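Local coordinates for periplasmic oligopeptide-binding protein (Burkholderia pseudomallei, PDB 3ZS6) that probably captures oligopeptides in the periplasm and hands them to an ABC transport system for uptake into the cell, at residues 6-11 with 210-215; 42-47 with 487-492; 250-255 with 480-485; 296-301 with 474-479. All coordinates share one frame; numbering follows the deposited sequence.

Contact 1. Residues 6-11 with 210-215; sequences DLTRQV and KVTYLP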
loop_
_atom_site.group_PDB
_atom_site.type_symbol
_atom_site.label_atom_id
_atom_site.label_comp_id
_atom_site.label_asym_id
_atom_site.label_seq_id
_atom_site.Cartn_x
_atom_site.Cartn_y
_atom_site.Cartn_z
ATOM N N ASP A 6 -7.195 10.860 24.036
ATOM C CA ASP A 6 -7.777 11.079 22.715
ATOM C C ASP A 6 -6.650 11.278 21.722
ATOM O O ASP A 6 -5.730 12.059 21.966
ATOM C CB ASP A 6 -8.658 12.334 22.687
ATOM C CG ASP A 6 -9.888 12.215 23.566
ATOM O OD1 ASP A 6 -10.199 11.099 24.021
ATOM O OD2 ASP A 6 -10.557 13.243 23.794
ATOM N N LEU A 7 -6.732 10.595 20.589
ATOM C CA LEU A 7 -5.721 10.739 19.549
ATOM C C LEU A 7 -6.364 11.199 18.252
ATOM O O LEU A 7 -7.375 10.639 17.830
ATOM C CB LEU A 7 -5.005 9.411 19.324
ATOM C CG LEU A 7 -3.902 9.435 18.261
ATOM C CD1 LEU A 7 -2.701 10.224 18.773
ATOM C CD2 LEU A 7 -3.517 8.006 17.906
ATOM N N THR A 8 -5.775 12.216 17.626
ATOM C CA THR A 8 -6.244 12.716 16.339
ATOM C C THR A 8 -5.139 12.550 15.296
ATOM O O THR A 8 -4.043 13.109 15.448
ATOM C CB THR A 8 -6.643 14.200 16.429
ATOM O OG1 THR A 8 -7.703 14.349 17.374
ATOM C CG2 THR A 8 -7.107 14.730 15.069
ATOM N N ARG A 9 -5.430 11.776 14.252
ATOM C CA ARG A 9 -4.450 11.457 13.211
ATOM C C ARG A 9 -4.907 12.017 11.867
ATOM O O ARG A 9 -6.083 11.915 11.519
ATOM C CB ARG A 9 -4.280 9.932 13.078
ATOM C CG ARG A 9 -3.979 9.205 14.399
ATOM C CD ARG A 9 -4.071 7.673 14.228
ATOM N NE ARG A 9 -3.089 7.159 13.268
ATOM C CZ ARG A 9 -2.505 5.966 13.353
ATOM N NH1 ARG A 9 -2.808 5.145 14.356
ATOM N NH2 ARG A 9 -1.608 5.596 12.433
ATOM N N GLN A 10 -3.979 12.591 11.107
ATOM C CA GLN A 10 -4.310 13.138 9.787
ATOM C C GLN A 10 -4.016 12.110 8.700
ATOM O O GLN A 10 -2.935 11.509 8.678
ATOM C CB GLN A 10 -3.536 14.433 9.510
ATOM C CG GLN A 10 -3.746 15.008 8.084
ATOM C CD GLN A 10 -2.479 15.000 7.218
ATOM O OE1 GLN A 10 -1.359 15.113 7.719
ATOM N NE2 GLN A 10 -2.665 14.895 5.906
ATOM N N VAL A 11 -4.984 11.892 7.812
ATOM C CA VAL A 11 -4.765 11.036 6.640
ATOM C C VAL A 11 -4.832 11.856 5.339
ATOM O O VAL A 11 -5.476 12.906 5.295
ATOM C CB VAL A 11 -5.731 9.831 6.615
ATOM C CG1 VAL A 11 -5.375 8.834 7.739
ATOM C CG2 VAL A 11 -7.176 10.296 6.736
ATOM N N LYS A 210 -10.097 7.128 22.322
ATOM C CA LYS A 210 -10.809 7.706 21.194
ATOM C C LYS A 210 -9.830 8.051 20.091
ATOM O O LYS A 210 -8.776 8.642 20.348
ATOM C CB LYS A 210 -11.587 8.962 21.621
ATOM C CG LYS A 210 -12.255 9.676 20.444
ATOM C CD LYS A 210 -13.390 10.589 20.884
ATOM C CE LYS A 210 -12.933 12.014 21.076
ATOM N NZ LYS A 210 -14.114 12.941 21.118
ATOM N N VAL A 211 -10.178 7.686 18.862
ATOM C CA VAL A 211 -9.357 8.028 17.711
ATOM C C VAL A 211 -10.181 8.798 16.686
ATOM O O VAL A 211 -11.293 8.394 16.330
ATOM C CB VAL A 211 -8.759 6.773 17.034
ATOM C CG1 VAL A 211 -7.795 7.175 15.920
ATOM C CG2 VAL A 211 -8.055 5.908 18.046
ATOM N N THR A 212 -9.631 9.914 16.228
ATOM C CA THR A 212 -10.260 10.730 15.209
ATOM C C THR A 212 -9.340 10.778 13.985
ATOM O O THR A 212 -8.159 11.118 14.107
ATOM C CB THR A 212 -10.496 12.160 15.731
ATOM O OG1 THR A 212 -11.436 12.129 16.814
ATOM C CG2 THR A 212 -11.021 13.070 14.621
ATOM N N TYR A 213 -9.879 10.415 12.821
ATOM C CA TYR A 213 -9.147 10.504 11.554
ATOM C C TYR A 213 -9.670 11.667 10.701
ATOM O O TYR A 213 -10.855 11.698 10.335
ATOM C CB TYR A 213 -9.252 9.194 10.757
ATOM C CG TYR A 213 -8.357 8.085 11.269
ATOM C CD1 TYR A 213 -7.005 8.069 10.964
ATOM C CD2 TYR A 213 -8.863 7.049 12.049
ATOM C CE1 TYR A 213 -6.168 7.062 11.438
ATOM C CE2 TYR A 213 -8.034 6.035 12.523
ATOM C CZ TYR A 213 -6.686 6.050 12.212
ATOM O OH TYR A 213 -5.842 5.051 12.672
ATOM N N LEU A 214 -8.790 12.607 10.375
ATOM C CA LEU A 214 -9.164 13.758 9.546
ATOM C C LEU A 214 -8.486 13.690 8.183
ATOM O O LEU A 214 -7.259 13.717 8.099
ATOM C CB LEU A 214 -8.753 15.072 10.225
ATOM C CG LEU A 214 -9.206 15.294 11.668
ATOM C CD1 LEU A 214 -8.652 16.630 12.204
ATOM C CD2 LEU A 214 -10.722 15.269 11.722
ATOM N N PRO A 215 -9.279 13.590 7.109
ATOM C CA PRO A 215 -8.722 13.675 5.753
ATOM C C PRO A 215 -8.328 15.103 5.434
ATOM O O PRO A 215 -9.197 15.988 5.361
ATOM C CB PRO A 215 -9.898 13.254 4.862
ATOM C CG PRO A 215 -11.112 13.612 5.669
ATOM C CD PRO A 215 -10.728 13.331 7.099
HETATM O O HOH W 1 -9.867 11.836 18.978
#

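Contact 2. Residues 42-47 with 487-492; sequences IDASGA and GYTLTN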
loop_
_atom_site.group_PDB
_atom_site.type_symbol
_atom_site.label_atom_id
_atom_site.label_comp_id
_atom_site.label_asym_id
_atom_site.label_seq_id
_atom_site.Cartn_x
_atom_site.Cartn_y
_atom_site.Cartn_z
ATOM N N ILE A 42 0.369 -6.305 12.986
ATOM C CA ILE A 42 1.703 -5.702 12.981
ATOM C C ILE A 42 1.748 -4.674 14.092
ATOM O O ILE A 42 0.940 -3.742 14.096
ATOM C CB ILE A 42 2.016 -4.979 11.665
ATOM C CG1 ILE A 42 1.839 -5.928 10.475
ATOM C CG2 ILE A 42 3.438 -4.367 11.715
ATOM C CD1 ILE A 42 2.675 -7.227 10.577
ATOM N N ASP A 43 2.666 -4.842 15.045
ATOM C CA ASP A 43 2.697 -3.947 16.204
ATOM C C ASP A 43 3.544 -2.700 15.943
ATOM O O ASP A 43 3.983 -2.458 14.815
ATOM C CB ASP A 43 3.125 -4.677 17.495
ATOM C CG ASP A 43 4.642 -4.899 17.596
ATOM O OD1 ASP A 43 5.420 -4.333 16.790
ATOM O OD2 ASP A 43 5.056 -5.640 18.513
ATOM N N ALA A 44 3.770 -1.908 16.983
ATOM C CA ALA A 44 4.390 -0.598 16.791
ATOM C C ALA A 44 5.810 -0.724 16.246
ATOM O O ALA A 44 6.300 0.166 15.552
ATOM C CB ALA A 44 4.374 0.190 18.085
ATOM N N SER A 45 6.460 -1.841 16.553
ATOM C CA SER A 45 7.831 -2.072 16.118
ATOM C C SER A 45 7.911 -2.640 14.702
ATOM O O SER A 45 8.989 -2.691 14.112
ATOM C CB SER A 45 8.530 -3.044 17.072
ATOM O OG SER A 45 7.987 -4.347 16.915
ATOM N N GLY A 46 6.779 -3.089 14.171
ATOM C CA GLY A 46 6.765 -3.737 12.871
ATOM C C GLY A 46 6.754 -5.255 12.983
ATOM O O GLY A 46 6.738 -5.961 11.974
ATOM N N ALA A 47 6.759 -5.762 14.214
ATOM C CA ALA A 47 6.723 -7.206 14.445
ATOM C C ALA A 47 5.331 -7.799 14.194
ATOM O O ALA A 47 4.305 -7.149 14.432
ATOM C CB ALA A 47 7.195 -7.532 15.860
ATOM N N GLY A 487 5.074 5.185 22.536
ATOM C CA GLY A 487 5.004 3.918 21.824
ATOM C C GLY A 487 5.468 3.918 20.367
ATOM O O GLY A 487 5.566 2.858 19.746
ATOM N N TYR A 488 5.739 5.093 19.809
ATOM C CA TYR A 488 6.156 5.193 18.406
ATOM C C TYR A 488 7.581 4.667 18.254
ATOM O O TYR A 488 8.457 5.021 19.043
ATOM C CB TYR A 488 6.083 6.653 17.926
ATOM C CG TYR A 488 6.085 6.835 16.414
ATOM C CD1 TYR A 488 7.283 6.928 15.699
ATOM C CD2 TYR A 488 4.890 6.917 15.703
ATOM C CE1 TYR A 488 7.290 7.099 14.318
ATOM C CE2 TYR A 488 4.882 7.077 14.318
ATOM C CZ TYR A 488 6.083 7.169 13.631
ATOM O OH TYR A 488 6.075 7.337 12.266
ATOM N N THR A 489 7.820 3.821 17.254
ATOM C CA THR A 489 9.179 3.345 16.985
ATOM C C THR A 489 9.609 3.726 15.575
ATOM O O THR A 489 8.785 4.130 14.750
ATOM C CB THR A 489 9.317 1.815 17.124
ATOM O OG1 THR A 489 8.867 1.185 15.917
ATOM C CG2 THR A 489 8.513 1.293 18.327
ATOM N N LEU A 490 10.901 3.592 15.296
ATOM C CA LEU A 490 11.413 3.953 13.979
ATOM C C LEU A 490 11.720 2.711 13.149
ATOM O O LEU A 490 12.448 2.783 12.159
ATOM C CB LEU A 490 12.661 4.834 14.111
ATOM C CG LEU A 490 12.492 6.105 14.956
ATOM C CD1 LEU A 490 13.802 6.894 15.032
ATOM C CD2 LEU A 490 11.356 6.978 14.425
ATOM N N THR A 491 11.160 1.574 13.549
ATOM C CA THR A 491 11.476 0.313 12.883
ATOM C C THR A 491 10.286 -0.333 12.152
ATOM O O THR A 491 10.419 -1.411 11.578
ATOM C CB THR A 491 12.074 -0.693 13.875
ATOM O OG1 THR A 491 11.100 -1.003 14.876
ATOM C CG2 THR A 491 13.316 -0.103 14.546
ATOM N N ASN A 492 9.128 0.328 12.175
ATOM C CA ASN A 492 7.949 -0.143 11.437
ATOM C C ASN A 492 8.041 0.277 9.959
ATOM O O ASN A 492 7.420 1.255 9.532
ATOM C CB ASN A 492 6.673 0.402 12.095
ATOM C CG ASN A 492 5.410 -0.310 11.631
ATOM O OD1 ASN A 492 5.171 -0.480 10.431
ATOM N ND2 ASN A 492 4.581 -0.718 12.590
HETATM O O HOH W 2 5.714 2.953 15.577
#

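Contact 3. Residues 250-255 with 480-485; sequences GKELRP and LVKSYV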
loop_
_atom_site.group_PDB
_atom_site.type_symbol
_atom_site.label_atom_id
_atom_site.label_comp_id
_atom_site.label_asym_id
_atom_site.label_seq_id
_atom_site.Cartn_x
_atom_site.Cartn_y
_atom_site.Cartn_z
ATOM N N GLY A 250 11.904 19.644 16.270
ATOM C CA GLY A 250 12.937 18.729 16.712
ATOM C C GLY A 250 12.577 17.261 16.569
ATOM O O GLY A 250 12.250 16.795 15.477
ATOM N N LYS A 251 12.627 16.541 17.685
ATOM C CA LYS A 251 12.449 15.096 17.687
ATOM C C LYS A 251 11.008 14.644 17.463
ATOM O O LYS A 251 10.756 13.456 17.280
ATOM C CB LYS A 251 13.028 14.476 18.972
ATOM C CG LYS A 251 14.555 14.618 19.089
ATOM C CD LYS A 251 15.076 13.971 20.380
ATOM C CE LYS A 251 16.453 14.501 20.784
ATOM N NZ LYS A 251 16.843 14.030 22.155
ATOM N N GLU A 252 10.060 15.574 17.494
ATOM C CA GLU A 252 8.697 15.247 17.071
ATOM C C GLU A 252 8.692 14.835 15.595
ATOM O O GLU A 252 7.805 14.102 15.132
ATOM C CB GLU A 252 7.738 16.419 17.323
ATOM C CG GLU A 252 7.640 16.796 18.800
ATOM C CD GLU A 252 6.643 17.901 19.080
ATOM O OE1 GLU A 252 6.055 18.436 18.115
ATOM O OE2 GLU A 252 6.445 18.233 20.271
ATOM N N LEU A 253 9.690 15.303 14.855
ATOM C CA LEU A 253 9.842 14.896 13.457
ATOM C C LEU A 253 10.443 13.494 13.464
ATOM O O LEU A 253 11.630 13.329 13.746
ATOM C CB LEU A 253 10.744 15.883 12.699
ATOM C CG LEU A 253 11.172 15.536 11.263
ATOM C CD1 LEU A 253 10.034 14.938 10.494
ATOM C CD2 LEU A 253 11.717 16.763 10.528
ATOM N N ARG A 254 9.615 12.487 13.190
ATOM C CA ARG A 254 10.056 11.098 13.263
ATOM C C ARG A 254 10.599 10.667 11.905
ATOM O O ARG A 254 9.849 10.550 10.936
ATOM C CB ARG A 254 8.909 10.189 13.700
ATOM C CG ARG A 254 8.070 10.741 14.852
ATOM C CD ARG A 254 8.900 10.964 16.137
ATOM N NE ARG A 254 8.072 11.599 17.158
ATOM C CZ ARG A 254 7.744 11.051 18.324
ATOM N NH1 ARG A 254 8.201 9.846 18.661
ATOM N NH2 ARG A 254 6.961 11.720 19.158
ATOM N N PRO A 255 11.912 10.431 11.833
ATOM C CA PRO A 255 12.594 10.259 10.550
ATOM C C PRO A 255 12.753 8.800 10.146
ATOM O O PRO A 255 12.703 7.909 10.997
ATOM C CB PRO A 255 13.975 10.823 10.847
ATOM C CG PRO A 255 14.223 10.365 12.271
ATOM C CD PRO A 255 12.862 10.407 12.960
ATOM N N LEU A 480 5.305 14.293 11.685
ATOM C CA LEU A 480 5.302 14.911 13.010
ATOM C C LEU A 480 4.362 14.152 13.935
ATOM O O LEU A 480 3.206 13.907 13.592
ATOM C CB LEU A 480 4.881 16.384 12.926
ATOM C CG LEU A 480 5.888 17.335 12.264
ATOM C CD1 LEU A 480 5.224 18.630 11.792
ATOM C CD2 LEU A 480 7.056 17.639 13.212
ATOM N N VAL A 481 4.875 13.772 15.100
ATOM C CA VAL A 481 4.081 13.109 16.128
ATOM C C VAL A 481 4.437 13.773 17.460
ATOM O O VAL A 481 5.612 13.880 17.813
ATOM C CB VAL A 481 4.362 11.598 16.193
ATOM C CG1 VAL A 481 3.569 10.947 17.323
ATOM C CG2 VAL A 481 4.038 10.921 14.842
ATOM N N LYS A 482 3.421 14.240 18.179
ATOM C CA LYS A 482 3.631 15.025 19.398
ATOM C C LYS A 482 4.492 14.281 20.429
ATOM O O LYS A 482 4.468 13.047 20.503
ATOM C CB LYS A 482 2.280 15.420 20.006
ATOM C CG LYS A 482 1.439 16.339 19.108
ATOM C CD LYS A 482 1.982 17.769 19.122
ATOM C CE LYS A 482 1.101 18.723 18.317
ATOM N NZ LYS A 482 1.529 20.144 18.494
ATOM N N SER A 483 5.261 15.039 21.209
ATOM C CA SER A 483 6.136 14.466 22.233
ATOM C C SER A 483 5.370 13.676 23.290
ATOM O O SER A 483 5.932 12.781 23.926
ATOM C CB SER A 483 6.972 15.561 22.909
ATOM O OG SER A 483 7.829 16.174 21.962
ATOM N N TYR A 484 4.098 14.008 23.497
ATOM C CA TYR A 484 3.292 13.266 24.472
ATOM C C TYR A 484 2.684 11.963 23.923
ATOM O O TYR A 484 1.982 11.253 24.646
ATOM C CB TYR A 484 2.198 14.146 25.080
ATOM C CG TYR A 484 1.333 14.864 24.066
ATOM C CD1 TYR A 484 0.328 14.190 23.370
ATOM C CD2 TYR A 484 1.516 16.220 23.809
ATOM C CE1 TYR A 484 -0.470 14.854 22.437
ATOM C CE2 TYR A 484 0.729 16.889 22.891
ATOM C CZ TYR A 484 -0.261 16.204 22.203
ATOM O OH TYR A 484 -1.042 16.884 21.289
ATOM N N VAL A 485 2.937 11.651 22.652
ATOM C CA VAL A 485 2.481 10.373 22.096
ATOM C C VAL A 485 3.543 9.292 22.267
ATOM O O VAL A 485 4.584 9.325 21.608
ATOM C CB VAL A 485 2.088 10.465 20.606
ATOM C CG1 VAL A 485 1.705 9.067 20.054
ATOM C CG2 VAL A 485 0.940 11.443 20.416
HETATM O O HOH W 3 4.406 20.508 18.760
HETATM O O HOH W 4 4.403 18.130 21.949
HETATM O O HOH W 5 6.845 7.817 21.036
HETATM O O HOH W 6 7.051 10.797 21.729
#

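Contact 4. Residues 296-301 with 474-479; sequences TQAGEV and QYSADR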
loop_
_atom_site.group_PDB
_atom_site.type_symbol
_atom_site.label_atom_id
_atom_site.label_comp_id
_atom_site.label_asym_id
_atom_site.label_seq_id
_atom_site.Cartn_x
_atom_site.Cartn_y
_atom_site.Cartn_z
ATOM N N THR A 296 11.787 17.525 -3.029
ATOM C CA THR A 296 11.210 16.774 -1.911
ATOM C C THR A 296 11.952 17.068 -0.600
ATOM O O THR A 296 11.335 17.452 0.400
ATOM C CB THR A 296 11.168 15.258 -2.200
ATOM O OG1 THR A 296 12.499 14.733 -2.263
ATOM C CG2 THR A 296 10.455 14.992 -3.540
ATOM N N GLN A 297 13.269 16.883 -0.616
ATOM C CA GLN A 297 14.153 17.319 0.476
ATOM C C GLN A 297 13.905 16.651 1.826
ATOM O O GLN A 297 14.312 17.172 2.874
ATOM C CB GLN A 297 14.094 18.841 0.642
ATOM C CG GLN A 297 14.468 19.602 -0.618
ATOM C CD GLN A 297 14.763 21.064 -0.344
ATOM O OE1 GLN A 297 13.935 21.788 0.201
ATOM N NE2 GLN A 297 15.957 21.498 -0.709
ATOM N N ALA A 298 13.252 15.500 1.817
ATOM C CA ALA A 298 12.971 14.821 3.069
ATOM C C ALA A 298 13.741 13.505 3.177
ATOM O O ALA A 298 13.329 12.593 3.890
ATOM C CB ALA A 298 11.468 14.605 3.235
ATOM N N GLY A 299 14.868 13.425 2.472
ATOM C CA GLY A 299 15.704 12.238 2.492
ATOM C C GLY A 299 15.361 11.171 1.460
ATOM O O GLY A 299 15.970 10.099 1.448
ATOM N N GLU A 300 14.391 11.454 0.593
ATOM C CA GLU A 300 13.988 10.490 -0.433
ATOM C C GLU A 300 15.182 10.053 -1.286
ATOM O O GLU A 300 16.037 10.864 -1.623
ATOM C CB GLU A 300 12.888 11.070 -1.328
ATOM C CG GLU A 300 11.549 11.251 -0.628
ATOM C CD GLU A 300 11.409 12.597 0.057
ATOM O OE1 GLU A 300 12.381 13.385 0.047
ATOM O OE2 GLU A 300 10.317 12.866 0.604
ATOM N N VAL A 301 15.224 8.772 -1.641
ATOM C CA VAL A 301 16.341 8.218 -2.408
ATOM C C VAL A 301 15.939 7.899 -3.853
ATOM O O VAL A 301 14.963 7.189 -4.082
ATOM C CB VAL A 301 16.880 6.930 -1.740
ATOM C CG1 VAL A 301 17.974 6.296 -2.597
ATOM C CG2 VAL A 301 17.395 7.235 -0.337
ATOM N N GLN A 474 12.332 6.476 -3.332
ATOM C CA GLN A 474 11.828 5.743 -2.186
ATOM C C GLN A 474 11.161 6.723 -1.236
ATOM O O GLN A 474 11.740 7.758 -0.910
ATOM C CB GLN A 474 12.977 5.024 -1.472
ATOM C CG GLN A 474 12.533 4.176 -0.277
ATOM C CD GLN A 474 13.683 3.375 0.304
ATOM O OE1 GLN A 474 14.802 3.421 -0.207
ATOM N NE2 GLN A 474 13.410 2.633 1.374
ATOM N N TYR A 475 9.942 6.406 -0.803
ATOM C CA TYR A 475 9.226 7.247 0.160
ATOM C C TYR A 475 10.027 7.484 1.437
ATOM O O TYR A 475 10.693 6.582 1.942
ATOM C CB TYR A 475 7.890 6.617 0.568
ATOM C CG TYR A 475 6.726 6.930 -0.342
ATOM C CD1 TYR A 475 6.428 6.110 -1.422
ATOM C CD2 TYR A 475 5.908 8.032 -0.106
ATOM C CE1 TYR A 475 5.348 6.375 -2.251
ATOM C CE2 TYR A 475 4.828 8.310 -0.932
ATOM C CZ TYR A 475 4.555 7.477 -2.004
ATOM O OH TYR A 475 3.487 7.741 -2.829
ATOM N N SER A 476 9.936 8.705 1.951
ATOM C CA SER A 476 10.447 9.048 3.272
ATOM C C SER A 476 9.321 8.896 4.299
ATOM O O SER A 476 8.181 9.267 4.029
ATOM C CB SER A 476 10.968 10.483 3.271
ATOM O OG SER A 476 11.081 10.992 4.586
ATOM N N ALA A 477 9.650 8.353 5.471
ATOM C CA ALA A 477 8.673 8.101 6.531
ATOM C C ALA A 477 8.449 9.323 7.430
ATOM O O ALA A 477 7.648 9.277 8.376
ATOM C CB ALA A 477 9.133 6.913 7.383
ATOM N N ASP A 478 9.172 10.399 7.139
ATOM C CA ASP A 478 9.143 11.614 7.944
ATOM C C ASP A 478 7.732 12.118 8.208
ATOM O O ASP A 478 6.959 12.351 7.278
ATOM C CB ASP A 478 9.957 12.726 7.270
ATOM C CG ASP A 478 11.451 12.441 7.265
ATOM O OD1 ASP A 478 11.845 11.287 7.521
ATOM O OD2 ASP A 478 12.229 13.374 6.977
ATOM N N ARG A 479 7.413 12.290 9.486
ATOM C CA ARG A 479 6.141 12.870 9.895
ATOM C C ARG A 479 6.284 13.480 11.291
ATOM O O ARG A 479 7.281 13.233 11.983
ATOM C CB ARG A 479 5.020 11.818 9.869
ATOM C CG ARG A 479 5.145 10.703 10.916
ATOM C CD ARG A 479 3.780 10.048 11.210
ATOM N NE ARG A 479 3.128 9.560 9.993
ATOM C CZ ARG A 479 3.289 8.335 9.496
ATOM N NH1 ARG A 479 4.083 7.457 10.106
ATOM N NH2 ARG A 479 2.663 7.988 8.378
HETATM O O HOH W 7 8.583 10.837 0.657
#

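Contact 1. Residues 6-11 with 210-215
Arg9 and Tyr213 lie side by side across two parallel strands and point the same way from the sheet, their guanidinium and ring planes 36° apart. The arginine chain bends at chi3 (62°), which sets Arg9 NE 3.5 Å from Tyr213 OH. Arg9 CD lies 3.5 Å from Tyr213 CE1, and the phenol oxygen sits over one face of the guanidinium, toward its rim, without a hydrogen bond between them. Their polar ends look past each other. Tyr213 OH bonds to Asp34, while Arg9 NH1 and NH2 take Ser499 OG and the carbonyl of Arg497. Further along, the Val11 and Tyr213 side chains cross at about a right angle, Val11 CG1 3.7 Å from Tyr213 CD1, an apolar branch suited to the buried side beneath helix 26-35.

The opposite face carries Thr8, Thr212 and Leu214. The two threonines stand alongside each other, Thr8 OG1 3.9 Å from Thr212 CB, and the methyl Thr8 CG2 touches Leu214 CD1 at 3.8 Å. One water joins Thr212 OG1 to the carbonyl of Leu7. At the strand start Asp6 OD1 packs on Lys210 CB (3.5 Å). Asp6 OD2 and Lys210 NZ, 4.5 Å apart, are near but beyond a salt bridge.

Beta-branched residues suit these extended backbones. Bonds alternating between Leu7, Arg9 and Val11 on one side and Lys210, Thr212 and Leu214 on the other make a regular parallel beta-ladder, twisted by 27°. It forms one flank of the mixed sheet 6-11, 210-215, 191-196, 181-187; the other side of 6-11 is bonded to Asp232 and Tyr233.

Contact 2. Residues 42-47 with 487-492
A type I beta turn from Asp43 to Gly46, with an Asx turn built into it, offers its carbonyls to Thr489 and Thr491 of an irregular loop near the C terminus. Thr489 OG1 donates to Ala44 O at 2.8 Å, approaching from above the carbonyl plane. Thr491 OG1 does the same to Ser45 O, also at 2.8 Å but tilted only 19° from the plane. In Thr489 the hydroxyl stands between the backbone N and the carbonyl carbon (chi1 82°), where OG1 meets the turn and also accepts a weak bond from Thr491 N. A water bridges Ala44 O to Thr489 N, so Ala44 O receives two donors.

Asn492 slides its CB to 3.5 Å from Ala44 O and brings ND2 to 2.9 Å from Asp43 O; its OD1 is engaged by the backbone N of Met496. The small methyl Ala44 CB fits against Gly487 O at 3.4 Å. A side-chain carbon on Gly46 would come close to Thr491 O and Asn492 CA, and positive phi (99°) also suits a residue without one.

Within the turn, Asp43 OD1 accepts from Ser45 OG at 2.6 Å on its syn lone pair, and from Ser45 N and Ala47 N from above the carboxylate plane. Here two threonine hydroxyls bond to successive carbonyls of the turn. The contact rests mainly on the turn's backbone, whose shape the aspartate fixes from within; several donors on one oxygen would probably favour its charged form.

Contact 3. Residues 250-255 with 480-485
Glu252 and Leu253 run antiparallel to Leu480 and Val481, with Leu253 and Leu480 a non-hydrogen-bonded pair and Val481 N donating to Glu252 O at 2.9 Å. That carbonyl takes a second donor, Arg254 NE, at 3.2 Å, and the two reach it from opposite faces of its plane.

Arg254 crosses Val481 at about a right angle. Its chain bends at chi2 (-61°), setting CD beside the backbone. Val481 CB lies over one face of the guanidinium, 3.8 Å from Arg254 NE. Arg254 NH2 bonds to Val481 O at 2.9 Å; a water links the same nitrogen to the carbonyls of Ser483 and Val485. Arginine suits this place because its several N-H groups can serve carbonyls on both segments while its flat face packs on a valine.

Glu252 and Leu480 each have two conformers, and what follows holds for the one described. Glu252 reaches out with an extended chain, and its OE2 accepts from Ser483 OG at 3.0 Å through the anti lone pair. One water lies between OE2 and Ser483 N, another between OE1 and Lys482 NZ. Both OE1 and NZ also bond to Tyr226, OE1 to its hydroxyl and NZ to its carbonyl. On the buried side Leu480 CD2 meets Leu253 CB at 4.1 Å, and Leu480 packs on helices 219-227 and 242-249.

Beyond the single bridge pair, side-chain and water-mediated bonds join the segments. In this conformer Lys482 NZ, 4.9 Å from Glu252 OE1, and the donors around the carboxylate would probably stabilise its negative charge.

Contact 4. Residues 296-301 with 474-479
The loop that leaves helix 288-296 meets the far part of strand 470-480 through Ala298 and Ser476. Ser476 OG donates to Ala298 O at 2.8 Å, tilted 25° from the carbonyl plane. The serine holds OG anti to its backbone N (chi1 162°), and the same oxygen accepts from Asp478 N at 3.2 Å, an ST turn where the strand is interrupted after Ser476. A short hydroxyl side chain can thus serve both a neighbouring loop and its own backbone.

Further along, Gln474 N donates to Val301 O at 2.8 Å. Strand 470-480 belongs to a mixed sheet, in which it lies beside strands 253-258 and 260-266, and its Tyr475 packs against an apolar side chain of the bound peptide.

Glu300 lies against Gln474 and Ser476. Its chain is bent at chi2 (88°), setting CD to one side. Glu300 CG is 3.5 Å from Gln474 O, and Glu300 OE2 is 3.6 Å from Ser476 CB. A water joins Glu300 OE2 to Ser476 N. The other oxygen, Glu300 OE1, turns back to its own loop and accepts from Thr296 OG1 at 2.7 Å, from above the carboxylate plane, and from Ala298 N on the syn side.

In the fold
From the N terminus, strand 6-11 pairs with 210-215 to close contact 1, some 200 residues on. Before that, the turn at 42-47 opens contact 2, which closes only at 487-492, so these two loops cross. Contact 3 opens at 250-255, after contact 1 has closed, and contact 4 at 296-301; contact 4 closes at 474-479, immediately before contact 3 at 480-485. Contact 4 is thus enclosed by contact 3, and both by contact 2. After leaving the sheet of strands 253-258 and 470-480, the 480-492 run lies beside Leu7 of contact 1 and the turn at 42-47. Leu7 touches Val485, Tyr488 packs on Arg254, and Arg254 N meets Arg479 O, linking neighbouring contacts.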